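PDB 6LN0: Non-structural protein 3 from Porcine deltacoronavirus, which probably binds ADP-ribose through its macro domain and cleaves the viral polyprotein through its papain-like protease domain, which carries a zinc ion. Local coordinates for residues L39-G44 / P55-Y60; N28-N33 / C85-V90; N271-F276 / S373-V378; R349-I354 / V418-R423; H240-S245 / K254-N259. All coordinates share one frame; numbering follows the deposited sequence.

Five contacts sample the two ends of an elongated chain. Contact 2 and, nested within its loop, contact 1 belong to the macro domain; their centres lie 13 Å apart, and they touch through Y57 with H88 and N41 with N33. Contacts 5, 3 and 4 follow in the C-terminal part, the protease region. Contacts 3 and 4 interleave along the chain and meet on neighbouring strands 376-383 and 416-423 of one sheet, their centres 14 Å apart. Contact 5, just ahead of helix 260-270, lies about 26 Å from contact 3, centre to centre. Some 72 to 98 Å separates the centres of the two groups, consistent with separately folded domains.

Contact 1. Residues L39-G44 / P55-Y60; sequences LTNGGG and PKYQEY
N41 and Q58 form the tight part of this contact, their carboxamides sliding past each other in opposite directions with planes 73° apart. N41 ND2 donates to Q58 OE1 at 2.9 Å, meeting a lone pair in the carbonyl plane. The Q58 chain starts with CG anti to the backbone N and bends at chi2 (53°), which turns its amide back to the loop. Its NE2 sends a weak bond to the backbone O of L39, 3.3 Å away, and also pairs with N62. Beside it the Y57 ring comes tip to tip with N41, CE2 lying 3.7 Å from ND2, while its hydroxyl is bonded to H88 NE2. N41 OD1 pairs with N33 ND2, so both ends of the N41 amide are held.

Segment 39-44 belongs to the glycine-rich loop between strand 29-34 and helix 44-53; in related macro domains this loop lines the ADP-ribose cleft. Helix 55-64 grips the loop just ahead of G42, G43 and G44, which make no contact with residues 55-60.

Toward solvent the packing loosens. T40 points its CB away from the helix, and its OG1 pairs with N36 ND2. On the exposed side of the helix, K56 NZ and E59 OE2 form a salt bridge at 3.1 Å.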
# COMPACT_ATOMS: atom_id res chain seq x y z
N LEU A 39 7.05 43.85 29.80
CA LEU A 39 8.28 43.88 28.98
C LEU A 39 9.53 44.03 29.84
O LEU A 39 10.55 44.56 29.39
CB LEU A 39 8.21 44.98 27.92
CG LEU A 39 6.91 44.96 27.10
CD1 LEU A 39 6.61 46.34 26.51
CD2 LEU A 39 6.96 43.88 26.02
N THR A 40 9.46 43.55 31.07
CA THR A 40 10.62 43.60 31.94
C THR A 40 11.82 42.88 31.34
O THR A 40 12.95 43.13 31.77
CB THR A 40 10.27 42.99 33.30
OG1 THR A 40 10.24 41.56 33.19
CG2 THR A 40 8.89 43.46 33.75
N ASN A 41 11.61 42.02 30.35
CA ASN A 41 12.67 41.16 29.82
C ASN A 41 13.49 40.53 30.95
O ASN A 41 14.72 40.58 30.97
CB ASN A 41 13.57 41.93 28.86
CG ASN A 41 12.89 42.24 27.55
OD1 ASN A 41 12.55 41.33 26.78
ND2 ASN A 41 12.68 43.51 27.28
N GLY A 42 12.77 39.92 31.89
CA GLY A 42 13.34 39.26 33.06
C GLY A 42 14.40 38.22 32.75
O GLY A 42 15.54 38.33 33.22
N GLY A 43 14.05 37.21 31.98
CA GLY A 43 15.00 36.18 31.61
C GLY A 43 14.63 35.47 30.32
O GLY A 43 13.93 36.02 29.47
N GLY A 44 15.11 34.24 30.19
CA GLY A 44 14.82 33.42 29.04
C GLY A 44 15.32 34.06 27.77
O GLY A 44 16.29 34.83 27.76
N PRO A 55 20.31 49.15 25.36
CA PRO A 55 19.62 49.76 26.50
C PRO A 55 18.52 50.72 26.08
O PRO A 55 17.49 50.82 26.75
CB PRO A 55 20.74 50.48 27.26
CG PRO A 55 21.81 50.68 26.26
CD PRO A 55 21.71 49.58 25.25
N LYS A 56 18.73 51.44 24.97
CA LYS A 56 17.64 52.27 24.45
C LYS A 56 16.44 51.42 24.07
O LYS A 56 15.29 51.85 24.22
CB LYS A 56 18.13 53.12 23.27
CG LYS A 56 19.17 54.21 23.63
CD LYS A 56 18.49 55.52 24.10
CE LYS A 56 19.49 56.57 24.59
NZ LYS A 56 19.25 56.96 26.02
N TYR A 57 16.68 50.19 23.62
CA TYR A 57 15.56 49.26 23.42
C TYR A 57 14.78 49.06 24.72
O TYR A 57 13.55 49.21 24.74
CB TYR A 57 16.08 47.93 22.87
CG TYR A 57 15.13 46.77 23.02
CD1 TYR A 57 14.11 46.55 22.09
CD2 TYR A 57 15.24 45.89 24.08
CE1 TYR A 57 13.23 45.51 22.24
CE2 TYR A 57 14.36 44.84 24.23
CZ TYR A 57 13.37 44.65 23.31
OH TYR A 57 12.51 43.60 23.48
N GLN A 58 15.49 48.79 25.82
CA GLN A 58 14.80 48.53 27.08
C GLN A 58 14.06 49.76 27.60
O GLN A 58 12.99 49.61 28.23
CB GLN A 58 15.79 48.03 28.14
CG GLN A 58 15.11 47.61 29.44
CD GLN A 58 13.99 46.62 29.20
OE1 GLN A 58 14.21 45.53 28.67
NE2 GLN A 58 12.77 47.00 29.58
N GLU A 59 14.59 50.97 27.36
CA GLU A 59 13.90 52.18 27.83
C GLU A 59 12.60 52.40 27.06
O GLU A 59 11.59 52.79 27.65
CB GLU A 59 14.80 53.42 27.68
CG GLU A 59 16.27 53.17 27.98
CD GLU A 59 17.15 54.43 27.93
OE1 GLU A 59 18.18 54.46 28.66
OE2 GLU A 59 16.84 55.36 27.16
N TYR A 60 12.62 52.17 25.75
CA TYR A 60 11.39 52.34 24.98
C TYR A 60 10.33 51.33 25.44
O TYR A 60 9.15 51.67 25.54
CB TYR A 60 11.66 52.23 23.48
CG TYR A 60 10.38 52.25 22.69
CD1 TYR A 60 9.57 53.38 22.68
CD2 TYR A 60 9.95 51.12 22.00
CE1 TYR A 60 8.37 53.39 22.00
CE2 TYR A 60 8.76 51.11 21.30
CZ TYR A 60 7.97 52.24 21.29
OH TYR A 60 6.78 52.22 20.59

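Contact 2. Residues N28-N33 / C85-V90; sequences NSVLVN and CILHVV
Backbone hydrogen bonds join strands 29-33 and 85-89 in parallel register, V30 beside C85 through N33 beside H88, as two neighbouring inner strands of the macro domain sheet. The middle bonds are firm: L31 N donates to C85 O at 3.0 Å, L87 N to L31 O at 2.9 Å, and N33 N to L87 O at 2.7 Å, the last nearly along the C=O axis. Both ends slacken, with a weak 3.4 Å bond from C85 N to S29 O and a 3.3 Å bond from V89 N to N33 O. CA-H groups of I86, V32 and H88 add contacts to carbonyls of the same set.

Apolar contacts cover the face of V30, V32, C85 and L87. V30 splits its branches, CG2 meeting C85 SG at 3.7 Å and CG1 crossing obliquely over L87 CB, while V32 CG1 touches V89 CG2.

Polar side chains cluster on the other face, beyond L31 and I86, which lie under helix 44-53. The amide of N33, CG anti to the backbone N (chi1 -180°), crosses the H88 ring with planes 30° apart and CG 4.0 Å from CD2.

Both nitrogens of this buried ring are engaged, ND1 by L71 O and NE2 by the Y57 hydroxyl. A carbonyl partner suggests that ND1 carries a proton; in a neutral imidazole, NE2 would then act as acceptor.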
# COMPACT_ATOMS: atom_id res chain seq x y z
N ASN A 28 16.95 40.30 7.50
CA ASN A 28 15.86 41.27 7.71
C ASN A 28 14.69 40.62 8.45
O ASN A 28 13.53 40.80 8.11
CB ASN A 28 15.41 41.89 6.39
CG ASN A 28 16.53 42.65 5.71
OD1 ASN A 28 16.94 42.32 4.60
ND2 ASN A 28 17.04 43.67 6.39
N SER A 29 15.03 39.90 9.51
CA SER A 29 14.12 38.96 10.12
C SER A 29 13.22 39.65 11.13
O SER A 29 13.53 40.72 11.66
CB SER A 29 14.91 37.85 10.82
OG SER A 29 15.90 37.30 9.96
N VAL A 30 12.08 39.03 11.37
CA VAL A 30 11.24 39.38 12.50
C VAL A 30 11.64 38.47 13.64
O VAL A 30 11.44 37.25 13.57
CB VAL A 30 9.75 39.24 12.18
CG1 VAL A 30 8.92 39.41 13.46
CG2 VAL A 30 9.36 40.26 11.13
N LEU A 31 12.25 39.04 14.67
CA LEU A 31 12.67 38.28 15.83
C LEU A 31 11.55 38.34 16.85
O LEU A 31 11.18 39.44 17.29
CB LEU A 31 13.96 38.84 16.40
CG LEU A 31 14.50 38.22 17.67
CD1 LEU A 31 14.98 36.80 17.40
CD2 LEU A 31 15.63 39.08 18.22
N VAL A 32 10.99 37.18 17.21
CA VAL A 32 9.91 37.13 18.18
C VAL A 32 10.47 37.10 19.59
O VAL A 32 11.41 36.35 19.89
CB VAL A 32 8.99 35.91 17.94
CG1 VAL A 32 7.85 35.97 18.92
CG2 VAL A 32 8.44 35.89 16.52
N ASN A 33 9.87 37.88 20.47
CA ASN A 33 10.29 38.01 21.87
C ASN A 33 9.17 37.53 22.77
O ASN A 33 8.13 38.21 22.88
CB ASN A 33 10.66 39.47 22.19
CG ASN A 33 11.12 39.67 23.64
OD1 ASN A 33 10.40 39.36 24.60
ND2 ASN A 33 12.32 40.22 23.79
N CYS A 85 13.12 43.85 12.88
CA CYS A 85 12.30 44.33 13.97
C CYS A 85 12.08 43.20 14.97
O CYS A 85 12.44 42.05 14.73
CB CYS A 85 10.97 44.87 13.45
SG CYS A 85 10.03 43.61 12.58
N ILE A 86 11.46 43.57 16.10
CA ILE A 86 11.22 42.68 17.22
C ILE A 86 9.72 42.67 17.51
O ILE A 86 9.12 43.74 17.65
CB ILE A 86 12.01 43.11 18.47
CG1 ILE A 86 13.50 42.89 18.24
CG2 ILE A 86 11.55 42.36 19.72
CD1 ILE A 86 14.40 43.69 19.17
N LEU A 87 9.14 41.49 17.60
CA LEU A 87 7.72 41.34 17.84
C LEU A 87 7.53 40.73 19.22
O LEU A 87 8.19 39.74 19.56
CB LEU A 87 7.10 40.46 16.74
CG LEU A 87 5.62 40.08 16.75
CD1 LEU A 87 4.75 41.29 16.93
CD2 LEU A 87 5.27 39.33 15.45
N HIS A 88 6.65 41.32 20.02
CA HIS A 88 6.46 40.92 21.41
C HIS A 88 5.10 40.28 21.55
O HIS A 88 4.09 40.89 21.18
CB HIS A 88 6.55 42.11 22.38
CG HIS A 88 7.83 42.87 22.29
ND1 HIS A 88 8.11 43.71 21.23
CD2 HIS A 88 8.90 42.92 23.11
CE1 HIS A 88 9.31 44.24 21.41
NE2 HIS A 88 9.81 43.77 22.54
N VAL A 89 5.06 39.09 22.16
CA VAL A 89 3.81 38.41 22.46
C VAL A 89 3.90 37.74 23.82
O VAL A 89 4.97 37.27 24.23
CB VAL A 89 3.47 37.38 21.37
CG1 VAL A 89 2.98 38.11 20.16
CG2 VAL A 89 4.71 36.56 21.05
N VAL A 90 2.77 37.68 24.50
CA VAL A 90 2.68 37.15 25.86
C VAL A 90 2.22 35.69 25.81
O VAL A 90 1.02 35.44 25.61
CB VAL A 90 1.74 38.01 26.72
CG1 VAL A 90 1.74 37.53 28.16
CG2 VAL A 90 2.15 39.46 26.63

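Contact 3. Residues N271-F276 / S373-V378; sequences NTAYQF and SGKGAV
The Y274 ring points end-on at the start of strand 376-383, presenting its edge: G376 O and V378 CG2 both lie near the ring plane. CG is anti to the carbonyl carbon (chi1 -60°), and the ring extends so that OH sends a weak hydrogen bond of 3.3 Å to G376 O. Y274 OH also rests 3.3 Å from A377 CA. Farther along the edge, CE2 meets V378 CG2 at 4.1 Å, the two side chains crossing obliquely. V378 is also covered by I317 and V321 of helix 313-322, and V321 packs against the tyrosine too.

Toward the surface, A273 CB lies against the shaft of K375, 3.8 Å from CD; the lysine chain then bends at chi3 and chi4 and carries its ammonium away from the loop. An ST turn holds the backbone leading into Y274: T272 OG1 accepts from Y274 N at 3.3 Å, with a nearly straight angle of 172°, and is itself bonded to F269 O near the end of helix 260-270.

The contact thus packs the loop between helices 260-270 and 278-287 against the first residues of strand 376-383. Its chemistry is mostly van der Waals; the tyrosine hydroxyl spends its proton on the glycine carbonyl, but the long bond implies only a modest electrostatic share.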
# COMPACT_ATOMS: atom_id res chain seq x y z
N ASN A 271 -4.02 -35.72 -13.94
CA ASN A 271 -4.16 -36.81 -14.89
C ASN A 271 -3.81 -36.42 -16.32
O ASN A 271 -4.20 -37.12 -17.25
CB ASN A 271 -5.58 -37.39 -14.85
CG ASN A 271 -5.76 -38.37 -13.70
OD1 ASN A 271 -6.43 -38.06 -12.71
ND2 ASN A 271 -5.10 -39.52 -13.79
N THR A 272 -3.10 -35.31 -16.51
CA THR A 272 -2.49 -35.01 -17.79
C THR A 272 -0.98 -35.17 -17.69
O THR A 272 -0.44 -35.55 -16.65
CB THR A 272 -2.83 -33.60 -18.26
OG1 THR A 272 -1.93 -32.70 -17.61
CG2 THR A 272 -4.24 -33.23 -17.90
N ALA A 273 -0.30 -34.86 -18.78
CA ALA A 273 1.14 -35.05 -18.84
C ALA A 273 1.89 -33.74 -18.85
O ALA A 273 3.10 -33.73 -19.13
CB ALA A 273 1.50 -35.88 -20.08
N TYR A 274 1.22 -32.63 -18.53
CA TYR A 274 1.80 -31.30 -18.67
C TYR A 274 2.77 -31.02 -17.52
O TYR A 274 2.68 -31.61 -16.45
CB TYR A 274 0.70 -30.25 -18.68
CG TYR A 274 -0.31 -30.38 -19.80
CD1 TYR A 274 0.09 -30.69 -21.10
CD2 TYR A 274 -1.67 -30.20 -19.56
CE1 TYR A 274 -0.84 -30.81 -22.12
CE2 TYR A 274 -2.60 -30.32 -20.56
CZ TYR A 274 -2.19 -30.62 -21.84
OH TYR A 274 -3.13 -30.73 -22.86
N GLN A 275 3.70 -30.09 -17.77
CA GLN A 275 4.65 -29.65 -16.75
C GLN A 275 4.59 -28.13 -16.61
O GLN A 275 4.82 -27.40 -17.58
CB GLN A 275 6.08 -30.09 -17.07
CG GLN A 275 7.10 -29.36 -16.19
CD GLN A 275 8.50 -29.95 -16.22
OE1 GLN A 275 8.92 -30.52 -17.23
NE2 GLN A 275 9.22 -29.80 -15.12
N PHE A 276 4.31 -27.66 -15.40
CA PHE A 276 4.23 -26.23 -15.12
C PHE A 276 5.55 -25.51 -15.41
O PHE A 276 6.63 -26.06 -15.22
CB PHE A 276 3.88 -26.01 -13.66
CG PHE A 276 2.45 -26.30 -13.31
CD1 PHE A 276 1.42 -25.61 -13.93
CD2 PHE A 276 2.15 -27.24 -12.32
CE1 PHE A 276 0.10 -25.87 -13.58
CE2 PHE A 276 0.84 -27.50 -11.96
CZ PHE A 276 -0.19 -26.82 -12.60
N SER A 373 1.87 -33.91 -33.09
CA SER A 373 2.85 -33.71 -32.03
C SER A 373 2.10 -33.33 -30.75
O SER A 373 0.91 -33.04 -30.78
CB SER A 373 3.87 -32.65 -32.42
OG SER A 373 3.28 -31.36 -32.40
N GLY A 374 2.82 -33.33 -29.63
CA GLY A 374 2.21 -33.13 -28.33
C GLY A 374 1.72 -34.43 -27.71
O GLY A 374 1.63 -35.48 -28.36
N LYS A 375 1.36 -34.36 -26.43
CA LYS A 375 0.96 -35.55 -25.68
C LYS A 375 -0.54 -35.68 -25.49
O LYS A 375 -1.05 -36.80 -25.38
CB LYS A 375 1.66 -35.55 -24.31
CG LYS A 375 3.14 -35.21 -24.39
CD LYS A 375 3.86 -35.41 -23.06
CE LYS A 375 5.00 -36.43 -23.18
NZ LYS A 375 6.14 -36.03 -24.08
N GLY A 376 -1.27 -34.57 -25.49
CA GLY A 376 -2.71 -34.64 -25.42
C GLY A 376 -3.29 -33.24 -25.45
O GLY A 376 -2.59 -32.26 -25.70
N ALA A 377 -4.59 -33.15 -25.19
CA ALA A 377 -5.25 -31.86 -25.18
C ALA A 377 -6.42 -31.89 -24.21
O ALA A 377 -7.10 -32.92 -24.09
CB ALA A 377 -5.73 -31.47 -26.58
N VAL A 378 -6.63 -30.78 -23.50
CA VAL A 378 -7.81 -30.57 -22.67
C VAL A 378 -8.82 -29.79 -23.47
O VAL A 378 -8.48 -28.80 -24.12
CB VAL A 378 -7.47 -29.81 -21.37
CG1 VAL A 378 -8.75 -29.35 -20.68
CG2 VAL A 378 -6.64 -30.68 -20.45

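Contact 4. Residues R349-I354 / V418-R423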
# COMPACT_ATOMS: atom_id res chain seq x y z
N ARG A 349 -19.03 -24.89 -29.41
CA ARG A 349 -20.21 -25.52 -29.98
C ARG A 349 -19.81 -26.89 -30.48
O ARG A 349 -18.69 -27.09 -30.95
CB ARG A 349 -20.78 -24.70 -31.13
CG ARG A 349 -22.09 -25.21 -31.61
CD ARG A 349 -22.66 -24.30 -32.65
NE ARG A 349 -23.82 -24.90 -33.27
CZ ARG A 349 -24.42 -24.42 -34.36
NH1 ARG A 349 -23.97 -23.32 -34.95
NH2 ARG A 349 -25.48 -25.06 -34.86
N GLU A 350 -20.76 -27.83 -30.40
CA GLU A 350 -20.54 -29.21 -30.79
C GLU A 350 -19.60 -29.92 -29.84
O GLU A 350 -18.87 -30.82 -30.26
CB GLU A 350 -20.02 -29.33 -32.23
CG GLU A 350 -20.76 -28.48 -33.25
CD GLU A 350 -22.15 -29.00 -33.55
OE1 GLU A 350 -22.82 -28.42 -34.44
OE2 GLU A 350 -22.56 -30.00 -32.91
N TYR A 351 -19.58 -29.50 -28.58
CA TYR A 351 -18.68 -30.11 -27.62
C TYR A 351 -19.06 -31.57 -27.44
O TYR A 351 -20.19 -31.90 -27.09
CB TYR A 351 -18.76 -29.40 -26.27
CG TYR A 351 -17.89 -30.08 -25.23
CD1 TYR A 351 -16.61 -30.48 -25.55
CD2 TYR A 351 -18.35 -30.33 -23.94
CE1 TYR A 351 -15.80 -31.10 -24.65
CE2 TYR A 351 -17.53 -30.95 -23.00
CZ TYR A 351 -16.24 -31.34 -23.37
OH TYR A 351 -15.38 -31.95 -22.48
N ASP A 352 -18.08 -32.44 -27.63
CA ASP A 352 -18.27 -33.89 -27.57
C ASP A 352 -17.26 -34.47 -26.60
O ASP A 352 -16.06 -34.54 -26.94
CB ASP A 352 -18.13 -34.49 -28.97
CG ASP A 352 -18.53 -35.96 -29.01
OD1 ASP A 352 -18.35 -36.66 -27.99
OD2 ASP A 352 -18.99 -36.40 -30.09
N PRO A 353 -17.68 -34.93 -25.42
CA PRO A 353 -16.69 -35.39 -24.43
C PRO A 353 -15.82 -36.56 -24.87
O PRO A 353 -14.88 -36.89 -24.15
CB PRO A 353 -17.56 -35.78 -23.21
CG PRO A 353 -18.96 -35.42 -23.56
CD PRO A 353 -18.96 -34.57 -24.79
N ILE A 354 -16.09 -37.22 -26.01
CA ILE A 354 -15.20 -38.28 -26.47
C ILE A 354 -14.56 -37.99 -27.81
O ILE A 354 -13.82 -38.79 -28.35
CB ILE A 354 -15.91 -39.65 -26.50
CG1 ILE A 354 -17.06 -39.63 -27.50
CG2 ILE A 354 -16.39 -40.05 -25.10
CD1 ILE A 354 -17.60 -41.01 -27.75
N VAL A 418 -17.83 -30.78 -18.10
CA VAL A 418 -17.37 -29.44 -18.46
C VAL A 418 -15.90 -29.36 -18.83
O VAL A 418 -15.45 -28.32 -19.32
CB VAL A 418 -17.69 -28.40 -17.35
CG1 VAL A 418 -19.19 -28.25 -17.23
CG2 VAL A 418 -17.03 -28.79 -16.02
N ALA A 419 -15.14 -30.44 -18.66
CA ALA A 419 -13.80 -30.48 -19.20
C ALA A 419 -13.41 -31.94 -19.34
O ALA A 419 -13.81 -32.76 -18.51
CB ALA A 419 -12.80 -29.74 -18.29
N THR A 420 -12.63 -32.26 -20.37
CA THR A 420 -12.13 -33.60 -20.62
C THR A 420 -10.68 -33.51 -21.06
O THR A 420 -10.28 -32.54 -21.72
CB THR A 420 -12.93 -34.34 -21.71
OG1 THR A 420 -13.02 -33.52 -22.87
CG2 THR A 420 -14.34 -34.68 -21.23
N TYR A 421 -9.89 -34.51 -20.70
CA TYR A 421 -8.52 -34.64 -21.17
C TYR A 421 -8.42 -35.81 -22.15
O TYR A 421 -8.84 -36.92 -21.83
CB TYR A 421 -7.53 -34.85 -20.02
CG TYR A 421 -6.16 -35.18 -20.53
CD1 TYR A 421 -5.39 -34.20 -21.17
CD2 TYR A 421 -5.65 -36.46 -20.43
CE1 TYR A 421 -4.14 -34.49 -21.68
CE2 TYR A 421 -4.39 -36.76 -20.94
CZ TYR A 421 -3.64 -35.75 -21.56
OH TYR A 421 -2.39 -36.00 -22.06
N HIS A 422 -7.84 -35.55 -23.31
CA HIS A 422 -7.72 -36.53 -24.39
C HIS A 422 -6.23 -36.79 -24.63
O HIS A 422 -5.55 -35.96 -25.24
CB HIS A 422 -8.39 -36.02 -25.65
CG HIS A 422 -9.78 -35.49 -25.44
ND1 HIS A 422 -10.91 -36.23 -25.70
CD2 HIS A 422 -10.21 -34.27 -25.03
CE1 HIS A 422 -11.99 -35.50 -25.45
NE2 HIS A 422 -11.59 -34.30 -25.04
N ARG A 423 -5.72 -37.92 -24.16
CA ARG A 423 -4.36 -38.29 -24.53
C ARG A 423 -4.31 -38.70 -25.99
O ARG A 423 -5.32 -39.11 -26.59
CB ARG A 423 -3.87 -39.44 -23.65
CG ARG A 423 -4.52 -40.77 -23.99
CD ARG A 423 -3.49 -41.90 -23.94
NE ARG A 423 -2.56 -41.71 -22.83
CZ ARG A 423 -2.62 -42.36 -21.68
NH1 ARG A 423 -3.59 -43.26 -21.49
NH2 ARG A 423 -1.73 -42.12 -20.72
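This is a loop-on-strand contact: segment 349-354, from the connection between strands 338-346 and 358-360, lies obliquely over strand 416-423 of the large mixed sheet in the protease region. The directions of the touching parts diverge by 44°. T420 and H422, alternate residues of the strand, point their CB atoms at the loop.

Y351 and T420 meet tip to tip. With CG anti to the backbone N (chi1 177°), the tyrosine brings OH to 2.9 Å from T420 OG1, a hydrogen bond in which OG1 sits at the edge of the ring, in its plane. P353 covers one ring face, its CD 4.2 Å above the centre, and then turns CB to T420 CG2 at 3.9 Å. An Asx turn shapes the chain here: I354 N donates to D352 OD1 at 3.1 Å.

H422 completes the contact. Its CE1 approaches P353 O to 3.5 Å, while NE2 gives a bent, weak bond (119°) to T420 OG1, 2.7 Å away.

T420 OG1 is therefore met from two sides, firmly by the phenol and weakly by the imidazole, which helps hold the threonine with OG1 between the backbone N and the carbonyl carbon. If the weak bond from NE2 holds, it would place a proton on that nitrogen, and the carbonyl beside CE1 would probably favour any positive charge on the ring.

Contact 5. Residues H240-S245 / K254-N259; sequences HKWVVS and KQKDNN
Just beyond the two strands of a beta hairpin, 244-247 and 250-253, its flanking segments stay together, and the second runs through a type I' turn, K256 to N259, into helix 260-270. In papain-like peptidases the catalytic cysteine typically starts this helix.

Two hydrogen bonds lead the first shell. K254 N donates to V243 O at 2.9 Å, nearly along the C=O axis, prolonging the pairing of the hairpin. K256, extended along its whole side chain, crosses the gap so that NZ reaches K241 O at 2.9 Å from above the carbonyl plane. Around them, V243 and K254 lie side by side and point the same way, CG1 3.7 Å from CD. H240 sets its ring edge against the turn, CE1 3.2 Å from D257 OD2, with ring and carboxylate planes 68° apart. N259 and W242 come tip to tip with amide and indole planes nearly parallel, 13° apart, ND2 lying 3.4 Å from CZ3.

A second layer holds these groups. The N259 side chain braces the turn from within: OD1 accepts from K256 N, and ND2 donates to K254 O at 3.2 Å and 173°, with that oxygen in its amide plane. N259 stands at the N-cap position, yet its side chain makes no capping bond. The buried indole of W242 is packed by L253, P292 and V307 and by V296 and Y300 of helix 293-302. Over one indole face, offset toward the rim, H240 ND1 sits 3.2 Å above the plane of the W242 ring.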
# COMPACT_ATOMS: atom_id res chain seq x y z
N HIS A 240 -4.84 -19.59 4.79
CA HIS A 240 -5.88 -20.60 4.96
C HIS A 240 -5.26 -21.96 5.22
O HIS A 240 -4.29 -22.35 4.57
CB HIS A 240 -6.76 -20.66 3.72
CG HIS A 240 -8.21 -20.89 4.02
ND1 HIS A 240 -8.86 -22.06 3.70
CD2 HIS A 240 -9.13 -20.09 4.61
CE1 HIS A 240 -10.12 -21.98 4.07
NE2 HIS A 240 -10.31 -20.79 4.62
N LYS A 241 -5.82 -22.69 6.17
CA LYS A 241 -5.39 -24.06 6.43
C LYS A 241 -6.23 -25.02 5.58
O LYS A 241 -7.46 -24.92 5.57
CB LYS A 241 -5.49 -24.41 7.92
CG LYS A 241 -4.74 -23.40 8.84
CD LYS A 241 -4.30 -24.03 10.19
CE LYS A 241 -3.89 -22.97 11.23
NZ LYS A 241 -2.41 -22.84 11.45
N TRP A 242 -5.57 -25.90 4.85
CA TRP A 242 -6.24 -26.93 4.06
C TRP A 242 -5.71 -28.30 4.44
O TRP A 242 -4.64 -28.43 5.05
CB TRP A 242 -6.03 -26.78 2.56
CG TRP A 242 -6.26 -25.43 1.96
CD1 TRP A 242 -5.30 -24.52 1.64
CD2 TRP A 242 -7.51 -24.86 1.56
NE1 TRP A 242 -5.88 -23.41 1.08
CE2 TRP A 242 -7.23 -23.59 1.02
CE3 TRP A 242 -8.83 -25.29 1.60
CZ2 TRP A 242 -8.23 -22.75 0.53
CZ3 TRP A 242 -9.82 -24.45 1.12
CH2 TRP A 242 -9.52 -23.20 0.59
N VAL A 243 -6.44 -29.33 4.04
CA VAL A 243 -5.98 -30.71 4.16
C VAL A 243 -5.89 -31.32 2.77
O VAL A 243 -6.86 -31.27 1.99
CB VAL A 243 -6.92 -31.52 5.08
CG1 VAL A 243 -6.87 -33.03 4.76
CG2 VAL A 243 -6.61 -31.23 6.57
N VAL A 244 -4.73 -31.88 2.44
CA VAL A 244 -4.56 -32.65 1.22
C VAL A 244 -4.24 -34.09 1.59
O VAL A 244 -3.77 -34.39 2.69
CB VAL A 244 -3.49 -32.07 0.27
CG1 VAL A 244 -4.08 -30.95 -0.56
CG2 VAL A 244 -2.28 -31.61 1.07
N SER A 245 -4.45 -34.99 0.62
CA SER A 245 -4.64 -36.41 0.92
C SER A 245 -4.40 -37.23 -0.34
O SER A 245 -5.05 -36.98 -1.35
CB SER A 245 -6.07 -36.62 1.43
OG SER A 245 -6.32 -37.97 1.71
N LYS A 254 -9.01 -31.90 0.13
CA LYS A 254 -10.21 -32.23 0.90
C LYS A 254 -11.26 -31.15 0.77
O LYS A 254 -10.96 -29.95 0.84
CB LYS A 254 -9.83 -32.45 2.38
CG LYS A 254 -11.01 -32.81 3.30
CD LYS A 254 -10.55 -33.40 4.66
CE LYS A 254 -10.15 -34.88 4.56
NZ LYS A 254 -10.03 -35.59 5.88
N GLN A 255 -12.51 -31.57 0.57
CA GLN A 255 -13.61 -30.64 0.35
C GLN A 255 -13.78 -29.71 1.55
O GLN A 255 -13.73 -30.14 2.71
CB GLN A 255 -14.90 -31.42 0.07
CG GLN A 255 -16.20 -30.64 0.15
CD GLN A 255 -16.30 -29.53 -0.88
OE1 GLN A 255 -16.21 -29.77 -2.09
NE2 GLN A 255 -16.49 -28.28 -0.40
N LYS A 256 -13.96 -28.42 1.27
CA LYS A 256 -14.01 -27.39 2.31
C LYS A 256 -14.26 -26.02 1.71
O LYS A 256 -13.62 -25.65 0.72
CB LYS A 256 -12.70 -27.36 3.10
CG LYS A 256 -12.61 -26.22 4.10
CD LYS A 256 -11.60 -26.55 5.17
CE LYS A 256 -10.95 -25.30 5.71
NZ LYS A 256 -9.95 -25.62 6.78
N ASP A 257 -15.19 -25.26 2.29
CA ASP A 257 -15.35 -23.84 1.97
C ASP A 257 -15.59 -23.61 0.47
O ASP A 257 -15.09 -22.64 -0.11
CB ASP A 257 -14.14 -23.03 2.44
CG ASP A 257 -14.11 -22.83 3.94
OD1 ASP A 257 -15.10 -22.29 4.48
OD2 ASP A 257 -13.08 -23.18 4.57
N ASN A 258 -16.34 -24.52 -0.16
CA ASN A 258 -16.69 -24.41 -1.57
C ASN A 258 -15.50 -24.54 -2.49
O ASN A 258 -15.53 -24.03 -3.61
CB ASN A 258 -17.41 -23.10 -1.88
CG ASN A 258 -18.88 -23.18 -1.67
OD1 ASN A 258 -19.36 -24.13 -1.05
ND2 ASN A 258 -19.61 -22.19 -2.17
N ASN A 259 -14.44 -25.19 -2.05
CA ASN A 259 -13.24 -25.29 -2.87
C ASN A 259 -13.30 -26.42 -3.91
O ASN A 259 -12.24 -26.84 -4.39
CB ASN A 259 -12.01 -25.47 -1.96
CG ASN A 259 -12.01 -26.82 -1.26
OD1 ASN A 259 -13.02 -27.52 -1.26
ND2 ASN A 259 -10.88 -27.18 -0.66